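Local structure of conserved protein (Methanothermobacter thermautotrophicus, 1T57) at residues 91-94 with 95-99. The protein is of unknown function but binds flavin mononucleotide and magnesium ions, and is related to the alpha/beta domain of pyruvate kinase. Numbering follows the deposited sequence.
Sequences LELE and DEARD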
loop_
_atom_site.group_PDB
_atom_site.type_symbol
_atom_site.label_atom_id
_atom_site.label_comp_id
_atom_site.label_asym_id
_atom_site.label_seq_id
_atom_site.Cartn_x
_atom_site.Cartn_y
_atom_site.Cartn_z
ATOM N N LEU A 91 16.941 -2.773 26.539
ATOM C CA LEU A 91 16.408 -4.129 26.504
ATOM C C LEU A 91 15.667 -4.381 27.838
ATOM O O LEU A 91 16.255 -4.225 28.919
ATOM C CB LEU A 91 17.566 -5.119 26.343
ATOM C CG LEU A 91 17.250 -6.520 25.835
ATOM C CD1 LEU A 91 16.794 -6.436 24.374
ATOM C CD2 LEU A 91 18.488 -7.399 25.962
ATOM N N GLU A 92 14.391 -4.772 27.774
ATOM C CA GLU A 92 13.599 -5.030 28.988
ATOM C C GLU A 92 14.087 -6.232 29.767
ATOM O O GLU A 92 14.005 -6.272 30.993
ATOM C CB GLU A 92 12.122 -5.250 28.643
ATOM C CG GLU A 92 11.291 -4.002 28.650
ATOM C CD GLU A 92 10.159 -4.082 27.669
ATOM O OE1 GLU A 92 8.995 -3.792 28.025
ATOM O OE2 GLU A 92 10.445 -4.444 26.516
ATOM N N LEU A 93 14.580 -7.222 29.045
ATOM C CA LEU A 93 15.063 -8.429 29.671
ATOM C C LEU A 93 16.321 -8.122 30.491
ATOM O O LEU A 93 17.329 -7.651 29.953
ATOM C CB LEU A 93 15.337 -9.474 28.576
ATOM C CG LEU A 93 15.607 -10.930 28.968
ATOM C CD1 LEU A 93 17.067 -11.128 29.263
ATOM C CD2 LEU A 93 14.753 -11.304 30.163
ATOM N N GLU A 94 16.245 -8.380 31.794
ATOM C CA GLU A 94 17.367 -8.151 32.695
ATOM C C GLU A 94 18.443 -9.175 32.411
ATOM O O GLU A 94 18.146 -10.309 32.042
ATOM C CB GLU A 94 16.920 -8.292 34.146
ATOM C CG GLU A 94 15.881 -7.270 34.562
ATOM C CD GLU A 94 16.497 -5.995 35.115
ATOM O OE1 GLU A 94 17.322 -5.358 34.416
ATOM O OE2 GLU A 94 16.143 -5.635 36.260
ATOM N N ASP A 95 19.693 -8.771 32.590
ATOM C CA ASP A 95 20.839 -9.640 32.357
ATOM C C ASP A 95 20.729 -10.846 33.278
ATOM O O ASP A 95 21.005 -11.970 32.880
ATOM C CB ASP A 95 22.112 -8.846 32.641
ATOM C CG ASP A 95 22.049 -7.441 32.060
ATOM O OD1 ASP A 95 21.048 -6.742 32.335
ATOM O OD2 ASP A 95 22.988 -7.042 31.329
ATOM N N GLU A 96 20.295 -10.589 34.508
ATOM C CA GLU A 96 20.124 -11.627 35.523
ATOM C C GLU A 96 19.128 -12.690 35.088
ATOM O O GLU A 96 19.413 -13.885 35.144
ATOM C CB GLU A 96 19.619 -11.006 36.816
ATOM C CG GLU A 96 20.396 -9.792 37.256
ATOM C CD GLU A 96 19.547 -8.878 38.106
ATOM O OE1 GLU A 96 18.698 -9.399 38.857
ATOM O OE2 GLU A 96 19.724 -7.641 38.033
ATOM N N ALA A 97 17.942 -12.250 34.677
ATOM C CA ALA A 97 16.903 -13.173 34.237
ATOM C C ALA A 97 17.352 -14.021 33.031
ATOM O O ALA A 97 17.046 -15.219 32.948
ATOM C CB ALA A 97 15.640 -12.396 33.900
ATOM N N ARG A 98 18.074 -13.398 32.099
ATOM C CA ARG A 98 18.563 -14.094 30.915
ATOM C C ARG A 98 19.495 -15.180 31.415
ATOM O O ARG A 98 19.325 -16.368 31.118
ATOM C CB ARG A 98 19.327 -13.120 30.019
ATOM C CG ARG A 98 20.108 -13.764 28.886
ATOM C CD ARG A 98 20.718 -12.700 27.987
ATOM N NE ARG A 98 21.208 -11.559 28.757
ATOM C CZ ARG A 98 22.421 -11.460 29.299
ATOM N NH1 ARG A 98 23.308 -12.439 29.159
ATOM N NH2 ARG A 98 22.742 -10.378 29.999
ATOM N N ASP A 99 20.480 -14.753 32.193
ATOM C CA ASP A 99 21.435 -15.671 32.765
ATOM C C ASP A 99 20.695 -16.849 33.393
ATOM O O ASP A 99 20.948 -17.994 33.026
ATOM C CB ASP A 99 22.300 -14.950 33.807
ATOM C CG ASP A 99 23.333 -14.019 33.177
ATOM O OD1 ASP A 99 22.946 -13.137 32.383
ATOM O OD2 ASP A 99 24.537 -14.159 33.484
HETATM O O HOH W 1 19.867 -9.230 28.520
#
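Glu94 O accepts the backbone N-H of Arg98 at 3.1 Å (N-H...O 160°), the i to i+4 bond that starts helix 95-104 directly after its N-cap residue, Glu94. A water adds a second polar link: it accepts from Arg98 NE at 2.7 Å and gives a weak bond to Leu93 O, joining the approach loop to the first turn.

Apolar contact comes from Leu93. With CG anti to the backbone N (chi1 -169°), its fork extends to the helix, where CD2 lies 4.0 Å from Ala97 CB. CD1 points toward the aliphatic part of Arg98, although its exact place is doubtful; the two side chains cross at about a right angle. Leu93 also packs on Thr80, and its side chain is about 7 Å from the bound flavin mononucleotide, so the helix start lies near the cofactor site without touching the cofactor through this leucine.

Four acidic residues, Glu94, Asp95, Glu96 and Asp99, accompany one arginine. The chain of Arg98 bends at chi3 (39°) and brings NH2 to 3.6 Å from Asp95 OD2, a salt bridge within the turn, while Asp99 OD1 sits above one guanidinium face near its rim, a charge-only contact whose exact place is doubtful. The like charges of Glu94 OE2 and Glu96 OE2 stand 4.5 Å apart.

Acidic side chains grouped at a helix N-terminus probably interact favourably with its dipole, and Arg98 would probably offset part of the charge of Asp95.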